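Local coordinates for conserved Protein MTH1675 (Methanothermobacter thermautotrophicus, PDB 1T57) that binds flavin mononucleotide and magnesium ions, and is otherwise of unknown function, with a domain related to the alpha/beta domain of pyruvate kinase, at residues 44-49 against 199-204; 83-86 against 91-94; 133-138 against 191-196; 68-73 against 102-107. All blocks are in the same frame, centred on the assembly; numbering follows the deposited sequence.

Interaction 1: 44-49 against 199-204; sequences GERADQ and EVIAMP. With MG (magnesium ion), chain D.
R46 on helix 36-50 and I201, the corner where strand 196-204 breaks, bring their CA atoms to 7.5 Å, so the two backbones stay well apart and a long side chain spans the distance. R46 does this by setting CG anti to its backbone N (chi1 177°) and bending at chi2 and chi3, which turns the guanidinium toward E199. NE donates a hydrogen bond to E199 OE1 at 2.6 Å, with an N-H...O angle of 140°, as part of a salt bridge. NE approaches OE1 almost end-on to the C-O bond, while OE1 lies 22° out of the guanidinium plane. The aliphatic part of R46 is useful too: its CG packs 4.1 Å from I201 CG1, giving the buried isoleucine an apolar neighbour. A water accepts a weak bond from R46 NH2 and donates to V200 O at 2.7 Å, while NH2 also bonds K24 O of the adjoining strand. Cut back to an alanine, this position is likely to leave the E199 carboxylate without its mate on the helix and open a gap beside I201. E199 OE2 forms salt bridges with K23 of its own chain and with R205 of the second subunit, so the charge network reaches across a subunit interface. At the far end of the segment, P204 O binds magnesium at 2.6 Å, together with V142 O. Helix-on-sheet packing of this kind, helix 36-50 against strand 22-28 and its neighbour 196-204, is characteristic of alpha/beta folds, and here the same strand carries a magnesium ligand at its end.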
loop_
_atom_site.group_PDB
_atom_site.type_symbol
_atom_site.label_atom_id
_atom_site.label_comp_id
_atom_site.label_asym_id
_atom_site.label_seq_id
_atom_site.Cartn_x
_atom_site.Cartn_y
_atom_site.Cartn_z
ATOM N N GLY A 44 8.269 -15.004 -36.985
ATOM C CA GLY A 44 7.963 -16.067 -37.923
ATOM C C GLY A 44 8.982 -17.169 -37.763
ATOM O O GLY A 44 8.633 -18.305 -37.447
ATOM N N GLU A 45 10.253 -16.804 -37.935
ATOM C CA GLU A 45 11.360 -17.747 -37.840
ATOM C C GLU A 45 11.371 -18.498 -36.522
ATOM O O GLU A 45 11.417 -19.727 -36.505
ATOM C CB GLU A 45 12.686 -17.001 -38.038
ATOM C CG GLU A 45 13.847 -17.849 -38.533
ATOM C CD GLU A 45 15.115 -17.033 -38.734
ATOM O OE1 GLU A 45 15.924 -17.395 -39.617
ATOM O OE2 GLU A 45 15.301 -16.031 -38.009
ATOM N N ARG A 46 11.326 -17.768 -35.413
ATOM C CA ARG A 46 11.367 -18.401 -34.105
ATOM C C ARG A 46 10.171 -19.298 -33.889
ATOM O O ARG A 46 10.275 -20.315 -33.206
ATOM C CB ARG A 46 11.445 -17.356 -32.990
ATOM C CG ARG A 46 11.413 -17.952 -31.615
ATOM C CD ARG A 46 12.678 -18.718 -31.294
ATOM N NE ARG A 46 13.678 -17.857 -30.687
ATOM C CZ ARG A 46 14.607 -17.192 -31.361
ATOM N NH1 ARG A 46 14.677 -17.286 -32.681
ATOM N NH2 ARG A 46 15.482 -16.438 -30.710
ATOM N N ALA A 47 9.036 -18.937 -34.474
ATOM C CA ALA A 47 7.865 -19.775 -34.331
ATOM C C ALA A 47 8.113 -21.123 -35.024
ATOM O O ALA A 47 7.892 -22.192 -34.441
ATOM C CB ALA A 47 6.652 -19.090 -34.917
ATOM N N ASP A 48 8.580 -21.091 -36.266
ATOM C CA ASP A 48 8.870 -22.345 -36.970
ATOM C C ASP A 48 9.854 -23.155 -36.130
ATOM O O ASP A 48 9.641 -24.340 -35.854
ATOM C CB ASP A 48 9.510 -22.057 -38.326
ATOM C CG ASP A 48 8.547 -21.419 -39.297
ATOM O OD1 ASP A 48 9.018 -20.852 -40.312
ATOM O OD2 ASP A 48 7.320 -21.494 -39.048
ATOM N N GLN A 49 10.937 -22.489 -35.735
ATOM C CA GLN A 49 11.976 -23.119 -34.944
ATOM C C GLN A 49 11.446 -23.866 -33.737
ATOM O O GLN A 49 11.846 -25.002 -33.484
ATOM C CB GLN A 49 13.009 -22.075 -34.497
ATOM C CG GLN A 49 13.794 -21.460 -35.657
ATOM C CD GLN A 49 14.930 -20.558 -35.204
ATOM O OE1 GLN A 49 15.552 -19.873 -36.019
ATOM N NE2 GLN A 49 15.215 -20.562 -33.904
ATOM N N GLU A 199 12.297 -16.590 -23.923
ATOM C CA GLU A 199 13.259 -16.010 -24.869
ATOM C C GLU A 199 12.873 -14.612 -25.336
ATOM O O GLU A 199 11.690 -14.292 -25.485
ATOM C CB GLU A 199 13.383 -16.898 -26.112
ATOM C CG GLU A 199 14.044 -18.230 -25.885
ATOM C CD GLU A 199 13.817 -19.181 -27.047
ATOM O OE1 GLU A 199 13.852 -18.734 -28.209
ATOM O OE2 GLU A 199 13.616 -20.388 -26.799
ATOM N N VAL A 200 13.874 -13.771 -25.578
ATOM C CA VAL A 200 13.602 -12.428 -26.079
ATOM C C VAL A 200 14.002 -12.440 -27.562
ATOM O O VAL A 200 15.184 -12.398 -27.894
ATOM C CB VAL A 200 14.415 -11.361 -25.322
ATOM C CG1 VAL A 200 14.041 -9.951 -25.832
ATOM C CG2 VAL A 200 14.163 -11.480 -23.835
ATOM N N ILE A 201 13.019 -12.521 -28.453
ATOM C CA ILE A 201 13.303 -12.546 -29.884
ATOM C C ILE A 201 13.915 -11.225 -30.341
ATOM O O ILE A 201 14.844 -11.214 -31.132
ATOM C CB ILE A 201 12.025 -12.815 -30.682
ATOM C CG1 ILE A 201 11.413 -14.140 -30.221
ATOM C CG2 ILE A 201 12.338 -12.888 -32.142
ATOM C CD1 ILE A 201 9.929 -14.295 -30.459
ATOM N N ALA A 202 13.404 -10.106 -29.833
ATOM C CA ALA A 202 13.935 -8.790 -30.208
ATOM C C ALA A 202 13.488 -7.710 -29.211
ATOM O O ALA A 202 12.418 -7.810 -28.639
ATOM C CB ALA A 202 13.467 -8.442 -31.611
HETATM N N MSE A 203 14.292 -6.678 -29.006
HETATM C CA MSE A 203 13.913 -5.626 -28.070
HETATM C C MSE A 203 14.717 -4.361 -28.273
HETATM O O MSE A 203 15.891 -4.420 -28.607
HETATM C CB MSE A 203 14.127 -6.089 -26.630
HETATM C CG MSE A 203 15.540 -6.550 -26.359
HETATM SE SE MSE A 203 16.149 -6.518 -24.502
HETATM C CE MSE A 203 16.490 -8.424 -24.299
ATOM N N PRO A 204 14.101 -3.193 -28.061
ATOM C CA PRO A 204 14.862 -1.957 -28.238
ATOM C C PRO A 204 15.909 -1.906 -27.129
ATOM O O PRO A 204 15.565 -2.038 -25.956
ATOM C CB PRO A 204 13.814 -0.859 -28.048
ATOM C CG PRO A 204 12.463 -1.590 -28.103
ATOM C CD PRO A 204 12.771 -2.915 -27.501
HETATM MG MG MG D . 16.209 -1.460 -23.527
HETATM O O HOH W 1 16.064 -14.771 -28.790
#

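Interaction 2: 83-86 against 91-94; sequences AGFR and LELE
The F85 ring swings out opposite the main-chain nitrogen (chi1 -177°), R86 bends at chi2 and chi3, and the chain of E92 runs extended beyond CG, and together these torsions gather ring, guanidinium and carboxylate. The setting is the long loop that links strand 75-79 to helix 95-104, a strand-to-helix connection of the alpha/beta fold, folded back on itself close to the bound flavin mononucleotide. R86 NE reaches E92 OE1 at 3.5 Å in a weak but straight hydrogen bond (168°) that is part of a salt bridge. OE1 lies at the edge of the guanidinium, in its plane, although the carboxylate plane itself stands almost perpendicular to it. F85 CE2 lies 3.4 Å above the guanidinium plane, over its centre. The other carboxylate oxygen, E92 OE2, lies 3.8 Å from F85 CD2 and accepts a hydrogen bond from H81 ND1, its stronger partner. A glutamate thus suits this place because its two oxygens serve two different basic groups; a leucine here would probably leave both R86 and H81 without their acceptor. G84, with its positive phi, turns the chain where a side chain would strike the preceding carbonyl O, and its own O accepts from N190 of the third subunit. That subunit also packs against A83 and L91, whose atoms A83 CB and L91 CD1 touch at 3.8 Å.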
loop_
_atom_site.group_PDB
_atom_site.type_symbol
_atom_site.label_atom_id
_atom_site.label_comp_id
_atom_site.label_asym_id
_atom_site.label_seq_id
_atom_site.Cartn_x
_atom_site.Cartn_y
_atom_site.Cartn_z
ATOM N N ALA A 83 -11.831 0.552 -23.928
ATOM C CA ALA A 83 -12.683 1.675 -24.272
ATOM C C ALA A 83 -12.478 2.711 -23.187
ATOM O O ALA A 83 -12.465 2.379 -22.003
ATOM C CB ALA A 83 -14.143 1.239 -24.310
ATOM N N GLY A 84 -12.297 3.964 -23.577
ATOM C CA GLY A 84 -12.098 4.991 -22.580
ATOM C C GLY A 84 -10.639 5.316 -22.366
ATOM O O GLY A 84 -10.322 6.213 -21.585
ATOM N N PHE A 85 -9.750 4.608 -23.058
ATOM C CA PHE A 85 -8.323 4.864 -22.915
ATOM C C PHE A 85 -7.990 6.297 -23.335
ATOM O O PHE A 85 -7.163 6.961 -22.712
ATOM C CB PHE A 85 -7.505 3.915 -23.772
ATOM C CG PHE A 85 -6.023 4.092 -23.606
ATOM C CD1 PHE A 85 -5.405 3.730 -22.416
ATOM C CD2 PHE A 85 -5.252 4.653 -24.620
ATOM C CE1 PHE A 85 -4.049 3.910 -22.239
ATOM C CE2 PHE A 85 -3.876 4.842 -24.450
ATOM C CZ PHE A 85 -3.276 4.472 -23.259
ATOM N N ARG A 86 -8.655 6.789 -24.372
ATOM C CA ARG A 86 -8.401 8.146 -24.840
ATOM C C ARG A 86 -9.599 9.061 -24.581
ATOM O O ARG A 86 -9.428 10.155 -24.057
ATOM C CB ARG A 86 -8.050 8.108 -26.327
ATOM C CG ARG A 86 -6.827 8.936 -26.682
ATOM C CD ARG A 86 -5.579 8.545 -25.899
ATOM N NE ARG A 86 -4.707 7.639 -26.635
ATOM C CZ ARG A 86 -3.385 7.589 -26.470
ATOM N NH1 ARG A 86 -2.796 8.402 -25.596
ATOM N NH2 ARG A 86 -2.655 6.717 -27.163
ATOM N N LEU A 91 -13.997 3.500 -28.122
ATOM C CA LEU A 91 -13.100 2.410 -28.484
ATOM C C LEU A 91 -12.248 2.877 -29.687
ATOM O O LEU A 91 -12.798 3.285 -30.722
ATOM C CB LEU A 91 -13.932 1.182 -28.866
ATOM C CG LEU A 91 -13.255 -0.182 -28.841
ATOM C CD1 LEU A 91 -12.922 -0.553 -27.391
ATOM C CD2 LEU A 91 -14.181 -1.221 -29.462
ATOM N N GLU A 92 -10.918 2.818 -29.565
ATOM C CA GLU A 92 -10.023 3.246 -30.652
ATOM C C GLU A 92 -10.104 2.353 -31.871
ATOM O O GLU A 92 -9.948 2.806 -33.003
ATOM C CB GLU A 92 -8.565 3.281 -30.179
ATOM C CG GLU A 92 -8.128 4.601 -29.616
ATOM C CD GLU A 92 -7.075 4.433 -28.561
ATOM O OE1 GLU A 92 -6.025 5.113 -28.605
ATOM O OE2 GLU A 92 -7.305 3.600 -27.670
ATOM N N LEU A 93 -10.329 1.075 -31.631
ATOM C CA LEU A 93 -10.413 0.119 -32.709
ATOM C C LEU A 93 -11.660 0.397 -33.555
ATOM O O LEU A 93 -12.788 0.363 -33.051
ATOM C CB LEU A 93 -10.433 -1.297 -32.110
ATOM C CG LEU A 93 -10.253 -2.511 -33.027
ATOM C CD1 LEU A 93 -11.577 -2.934 -33.598
ATOM C CD2 LEU A 93 -9.266 -2.178 -34.127
ATOM N N GLU A 94 -11.444 0.683 -34.835
ATOM C CA GLU A 94 -12.535 0.956 -35.763
ATOM C C GLU A 94 -13.285 -0.330 -36.030
ATOM O O GLU A 94 -12.696 -1.407 -36.043
ATOM C CB GLU A 94 -11.990 1.493 -37.081
ATOM C CG GLU A 94 -11.267 2.819 -36.942
ATOM C CD GLU A 94 -12.192 4.014 -37.099
ATOM O OE1 GLU A 94 -13.201 4.112 -36.360
ATOM O OE2 GLU A 94 -11.896 4.860 -37.974
#

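Interaction 3: 133-138 against 191-196; sequences EIMAET and SVFDLR
The selenium of M135, a selenomethionine, approaches the ring of F193 in a Met-aromatic contact, with SE 5.0 Å from the ring centroid and 52° off the ring normal. This oblique approach joins helix 131-139 to the loop with a 3-10 turn that precedes strand 196-204, two outer parts of the alpha/beta fold that lie at the subunit interfaces. The CA atoms of M135 and F193 are 10.6 Å apart, so long side chains bridge the distance. A methionine suits the place because its long, flexible chain reaches the ring: CG is anti to the carbonyl carbon (chi1 -76°), the chain stays straight at chi2 and then bends at chi3, and the terminal methyl CE comes to 3.6 Å from F193 CE1. Selenium stands here for the natural sulfur, with M135 SE 4.0 Å from F193 CZ. V192 adds a looser contact, its CB 4.5 Å from M135 CE, while its CG2 lies over one face of the neighbouring F193 ring, toward the rim. Other chains press on the same cluster: M135 packs on T138 of the second subunit, and both M135 and V192 on V118 of the third. All three residues are buried and apolar, as suits a seam between subunits. Within the helix, I134 O accepts from both T138 N and T138 OG1, which come from opposite faces of its plane, OG1 at 2.6 Å.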
loop_
_atom_site.group_PDB
_atom_site.type_symbol
_atom_site.label_atom_id
_atom_site.label_comp_id
_atom_site.label_asym_id
_atom_site.label_seq_id
_atom_site.Cartn_x
_atom_site.Cartn_y
_atom_site.Cartn_z
ATOM N N GLU A 133 0.559 -1.368 -10.693
ATOM C CA GLU A 133 1.213 -0.368 -11.569
ATOM C C GLU A 133 2.748 -0.375 -11.438
ATOM O O GLU A 133 3.451 0.048 -12.362
ATOM C CB GLU A 133 0.701 1.053 -11.278
ATOM C CG GLU A 133 -0.770 1.307 -11.636
ATOM C CD GLU A 133 -1.335 2.611 -11.035
ATOM O OE1 GLU A 133 -1.327 2.755 -9.792
ATOM O OE2 GLU A 133 -1.796 3.487 -11.809
ATOM N N ILE A 134 3.256 -0.834 -10.288
ATOM C CA ILE A 134 4.691 -0.916 -10.056
ATOM C C ILE A 134 5.265 -2.058 -10.894
ATOM O O ILE A 134 6.373 -1.953 -11.426
ATOM C CB ILE A 134 5.026 -1.149 -8.552
ATOM C CG1 ILE A 134 4.999 0.170 -7.799
ATOM C CG2 ILE A 134 6.399 -1.790 -8.394
ATOM C CD1 ILE A 134 3.684 0.489 -7.203
HETATM N N MSE A 135 4.516 -3.142 -11.014
HETATM C CA MSE A 135 4.948 -4.272 -11.830
HETATM C C MSE A 135 5.234 -3.781 -13.241
HETATM O O MSE A 135 6.214 -4.175 -13.864
HETATM C CB MSE A 135 3.856 -5.321 -11.885
HETATM C CG MSE A 135 3.704 -6.161 -10.619
HETATM SE SE MSE A 135 2.211 -7.395 -10.753
HETATM C CE MSE A 135 3.040 -8.740 -11.874
ATOM N N ALA A 136 4.378 -2.889 -13.727
ATOM C CA ALA A 136 4.532 -2.350 -15.068
ATOM C C ALA A 136 5.755 -1.434 -15.230
ATOM O O ALA A 136 6.492 -1.573 -16.206
ATOM C CB ALA A 136 3.270 -1.611 -15.471
ATOM N N GLU A 137 5.972 -0.507 -14.291
ATOM C CA GLU A 137 7.115 0.379 -14.402
ATOM C C GLU A 137 8.386 -0.477 -14.335
ATOM O O GLU A 137 9.402 -0.180 -14.988
ATOM C CB GLU A 137 7.115 1.427 -13.295
ATOM C CG GLU A 137 7.640 2.776 -13.767
ATOM C CD GLU A 137 6.825 3.335 -14.927
ATOM O OE1 GLU A 137 7.253 4.321 -15.568
ATOM O OE2 GLU A 137 5.749 2.777 -15.211
ATOM N N THR A 138 8.321 -1.551 -13.551
ATOM C CA THR A 138 9.445 -2.449 -13.408
ATOM C C THR A 138 9.733 -3.159 -14.746
ATOM O O THR A 138 10.898 -3.250 -15.187
ATOM C CB THR A 138 9.164 -3.459 -12.303
ATOM O OG1 THR A 138 8.799 -2.743 -11.120
ATOM C CG2 THR A 138 10.403 -4.300 -12.005
ATOM N N SER A 191 -2.855 -15.982 -10.742
ATOM C CA SER A 191 -1.575 -16.636 -10.546
ATOM C C SER A 191 -0.487 -15.965 -11.401
ATOM O O SER A 191 0.392 -16.623 -11.975
ATOM C CB SER A 191 -1.681 -18.142 -10.835
ATOM O OG SER A 191 -2.013 -18.389 -12.182
ATOM N N VAL A 192 -0.550 -14.635 -11.459
ATOM C CA VAL A 192 0.401 -13.853 -12.234
ATOM C C VAL A 192 1.852 -14.251 -12.137
ATOM O O VAL A 192 2.539 -14.379 -13.147
ATOM C CB VAL A 192 0.388 -12.351 -11.868
ATOM C CG1 VAL A 192 -0.792 -11.687 -12.461
ATOM C CG2 VAL A 192 0.467 -12.173 -10.338
ATOM N N PHE A 193 2.331 -14.399 -10.911
ATOM C CA PHE A 193 3.724 -14.708 -10.718
ATOM C C PHE A 193 4.102 -16.086 -11.161
ATOM O O PHE A 193 5.186 -16.546 -10.870
ATOM C CB PHE A 193 4.130 -14.408 -9.278
ATOM C CG PHE A 193 4.132 -12.936 -8.986
ATOM C CD1 PHE A 193 4.963 -12.074 -9.707
ATOM C CD2 PHE A 193 3.266 -12.392 -8.049
ATOM C CE1 PHE A 193 4.917 -10.698 -9.491
ATOM C CE2 PHE A 193 3.214 -11.012 -7.826
ATOM C CZ PHE A 193 4.043 -10.169 -8.552
ATOM N N ASP A 194 3.203 -16.717 -11.909
ATOM C CA ASP A 194 3.451 -18.018 -12.509
ATOM C C ASP A 194 3.758 -17.785 -14.010
ATOM O O ASP A 194 3.895 -18.734 -14.797
ATOM C CB ASP A 194 2.224 -18.920 -12.401
ATOM C CG ASP A 194 2.090 -19.584 -11.049
ATOM O OD1 ASP A 194 2.743 -19.128 -10.074
ATOM O OD2 ASP A 194 1.314 -20.573 -10.973
ATOM N N LEU A 195 3.861 -16.522 -14.408
ATOM C CA LEU A 195 4.140 -16.192 -15.800
ATOM C C LEU A 195 5.626 -16.364 -16.028
ATOM O O LEU A 195 6.431 -15.884 -15.248
ATOM C CB LEU A 195 3.719 -14.761 -16.097
ATOM C CG LEU A 195 3.712 -14.457 -17.588
ATOM C CD1 LEU A 195 2.639 -13.403 -17.878
ATOM C CD2 LEU A 195 5.115 -14.014 -18.031
ATOM N N ARG A 196 5.991 -17.055 -17.097
ATOM C CA ARG A 196 7.402 -17.312 -17.337
ATOM C C ARG A 196 7.883 -16.714 -18.641
ATOM O O ARG A 196 7.254 -16.906 -19.693
ATOM C CB ARG A 196 7.704 -18.836 -17.326
ATOM C CG ARG A 196 7.348 -19.587 -16.029
ATOM C CD ARG A 196 8.089 -18.959 -14.806
ATOM N NE ARG A 196 9.544 -18.865 -15.004
ATOM C CZ ARG A 196 10.365 -18.124 -14.244
ATOM N NH1 ARG A 196 9.884 -17.410 -13.232
ATOM N NH2 ARG A 196 11.664 -18.070 -14.501
#

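Interaction 4: 68-73 against 102-107; sequences LSEMVE and LERGVN
S69 and V106 meet where the ends of helices 63-69 and 95-104 come together on one side of the sheet, over strand 75-79. S69 CB lies 4.0 Å from V106 CG2, and both side chains also touch I76 of that strand. A small serine suits a place where the helix end meets V106, and its hydroxyl is used within its own helix: OG bonds to L66 O. The branched V106 turns CG1 opposite the backbone N (chi1 166°), which leaves CG2 facing S69. The helix before V106 finishes in a Schellman motif, with V106 N bonded to L101 O, in which G105 adopts the positive phi that a side chain would disfavour and its N makes a weak bond of 3.2 Å to L102 O. The chain then turns from the helix into strand 107-109, as expected of a helix-to-strand connection in an alpha/beta fold. Nearer solvent, R104 and E70 pair farther along the contact. E70 OE2 stands over one face of the R104 guanidinium, near the rim, 3.6 Å from NH2, with carboxylate and guanidinium planes 80° apart. No N-H of R104 points at that oxygen, so the long salt bridge is an attraction of charges alone.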
loop_
_atom_site.group_PDB
_atom_site.type_symbol
_atom_site.label_atom_id
_atom_site.label_comp_id
_atom_site.label_asym_id
_atom_site.label_seq_id
_atom_site.Cartn_x
_atom_site.Cartn_y
_atom_site.Cartn_z
ATOM N N LEU A 68 1.036 -9.236 -39.160
ATOM C CA LEU A 68 1.396 -10.498 -38.541
ATOM C C LEU A 68 0.629 -11.702 -39.074
ATOM O O LEU A 68 1.220 -12.744 -39.340
ATOM C CB LEU A 68 1.203 -10.416 -37.025
ATOM C CG LEU A 68 1.493 -11.751 -36.346
ATOM C CD1 LEU A 68 2.972 -12.002 -36.374
ATOM C CD2 LEU A 68 0.985 -11.741 -34.931
ATOM N N SER A 69 -0.687 -11.564 -39.207
ATOM C CA SER A 69 -1.529 -12.654 -39.694
ATOM C C SER A 69 -1.090 -13.241 -41.039
ATOM O O SER A 69 -1.364 -14.412 -41.326
ATOM C CB SER A 69 -2.981 -12.183 -39.799
ATOM O OG SER A 69 -3.099 -11.061 -40.669
ATOM N N GLU A 70 -0.414 -12.423 -41.846
ATOM C CA GLU A 70 0.064 -12.815 -43.174
ATOM C C GLU A 70 1.388 -13.561 -43.208
ATOM O O GLU A 70 1.782 -14.065 -44.256
ATOM C CB GLU A 70 0.195 -11.582 -44.065
ATOM C CG GLU A 70 -1.070 -11.224 -44.792
ATOM C CD GLU A 70 -1.438 -9.770 -44.617
ATOM O OE1 GLU A 70 -0.517 -8.917 -44.691
ATOM O OE2 GLU A 70 -2.645 -9.489 -44.412
HETATM N N MSE A 71 2.077 -13.623 -42.074
HETATM C CA MSE A 71 3.368 -14.297 -42.006
HETATM C C MSE A 71 3.373 -15.460 -41.050
HETATM O O MSE A 71 4.299 -16.272 -41.047
HETATM C CB MSE A 71 4.460 -13.317 -41.579
HETATM C CG MSE A 71 5.013 -12.494 -42.710
HETATM SE SE MSE A 71 5.409 -10.750 -42.083
HETATM C CE MSE A 71 7.084 -11.143 -41.239
ATOM N N VAL A 72 2.343 -15.546 -40.227
ATOM C CA VAL A 72 2.287 -16.608 -39.256
ATOM C C VAL A 72 0.922 -17.264 -39.316
ATOM O O VAL A 72 -0.059 -16.632 -39.711
ATOM C CB VAL A 72 2.560 -16.041 -37.846
ATOM C CG1 VAL A 72 3.915 -15.328 -37.829
ATOM C CG2 VAL A 72 1.451 -15.058 -37.450
ATOM N N GLU A 73 0.862 -18.534 -38.934
ATOM C CA GLU A 73 -0.392 -19.254 -38.960
ATOM C C GLU A 73 -0.670 -19.864 -37.585
ATOM O O GLU A 73 0.263 -20.158 -36.825
ATOM C CB GLU A 73 -0.341 -20.339 -40.037
ATOM C CG GLU A 73 -0.106 -19.798 -41.450
ATOM C CD GLU A 73 -0.125 -20.887 -42.512
ATOM O OE1 GLU A 73 -1.053 -21.728 -42.472
ATOM O OE2 GLU A 73 0.776 -20.895 -43.384
ATOM N N LEU A 102 -11.265 -10.117 -38.009
ATOM C CA LEU A 102 -12.122 -11.263 -37.726
ATOM C C LEU A 102 -12.422 -12.055 -38.975
ATOM O O LEU A 102 -12.686 -13.254 -38.907
ATOM C CB LEU A 102 -13.442 -10.814 -37.108
ATOM C CG LEU A 102 -13.371 -10.499 -35.619
ATOM C CD1 LEU A 102 -14.724 -10.026 -35.107
ATOM C CD2 LEU A 102 -12.932 -11.756 -34.893
ATOM N N GLU A 103 -12.396 -11.361 -40.110
ATOM C CA GLU A 103 -12.638 -11.949 -41.420
ATOM C C GLU A 103 -11.465 -12.887 -41.733
ATOM O O GLU A 103 -11.630 -13.926 -42.381
ATOM C CB GLU A 103 -12.719 -10.832 -42.465
ATOM C CG GLU A 103 -13.752 -11.046 -43.556
ATOM C CD GLU A 103 -13.170 -11.666 -44.803
ATOM O OE1 GLU A 103 -12.182 -11.103 -45.318
ATOM O OE2 GLU A 103 -13.702 -12.700 -45.270
ATOM N N ARG A 104 -10.283 -12.511 -41.245
ATOM C CA ARG A 104 -9.060 -13.286 -41.435
ATOM C C ARG A 104 -8.932 -14.415 -40.397
ATOM O O ARG A 104 -8.068 -15.289 -40.513
ATOM C CB ARG A 104 -7.839 -12.365 -41.325
ATOM C CG ARG A 104 -8.006 -10.987 -41.959
ATOM C CD ARG A 104 -7.578 -10.928 -43.418
ATOM N NE ARG A 104 -6.875 -9.673 -43.688
ATOM C CZ ARG A 104 -6.592 -9.197 -44.898
ATOM N NH1 ARG A 104 -6.957 -9.862 -45.988
ATOM N NH2 ARG A 104 -5.918 -8.057 -45.019
ATOM N N GLY A 105 -9.774 -14.390 -39.369
ATOM C CA GLY A 105 -9.708 -15.430 -38.354
ATOM C C GLY A 105 -8.955 -15.057 -37.087
ATOM O O GLY A 105 -8.704 -15.901 -36.216
ATOM N N VAL A 106 -8.592 -13.785 -36.973
ATOM C CA VAL A 106 -7.875 -13.313 -35.790
ATOM C C VAL A 106 -8.806 -12.919 -34.663
ATOM O O VAL A 106 -9.541 -11.949 -34.790
ATOM C CB VAL A 106 -7.012 -12.087 -36.106
ATOM C CG1 VAL A 106 -6.561 -11.414 -34.816
ATOM C CG2 VAL A 106 -5.816 -12.508 -36.934
ATOM N N ASN A 107 -8.777 -13.660 -33.559
ATOM C CA ASN A 107 -9.610 -13.311 -32.403
ATOM C C ASN A 107 -9.223 -11.910 -31.911
ATOM O O ASN A 107 -8.063 -11.636 -31.599
ATOM C CB ASN A 107 -9.412 -14.327 -31.281
ATOM C CG ASN A 107 -9.671 -15.743 -31.738
ATOM O OD1 ASN A 107 -8.859 -16.338 -32.452
ATOM N ND2 ASN A 107 -10.818 -16.286 -31.348
#

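The four contacts lie in the helices, loops and strands built around one mixed sheet running 22-28, 196-204, 180-185, 168-172, 54-58, 75-79, 107-109. Interaction 1 closes the longest chain loop and holds the other three within it: interaction 4 comes first, enclosing interaction 2, and interaction 3 follows. Interactions 1 and 4 touch where G44 CA meets V72 CG1 at 4.1 Å, linking helix 36-50 to the region after helix 63-69. Interactions 1 and 3, centres about 21 Å apart, have segments that adjoin in sequence, and both face the second subunit. Interactions 2 and 3, centres about 24 Å apart, both meet the third subunit. The contacts thus join helix packing near the sheet, the loop by the flavin and surfaces facing other subunits.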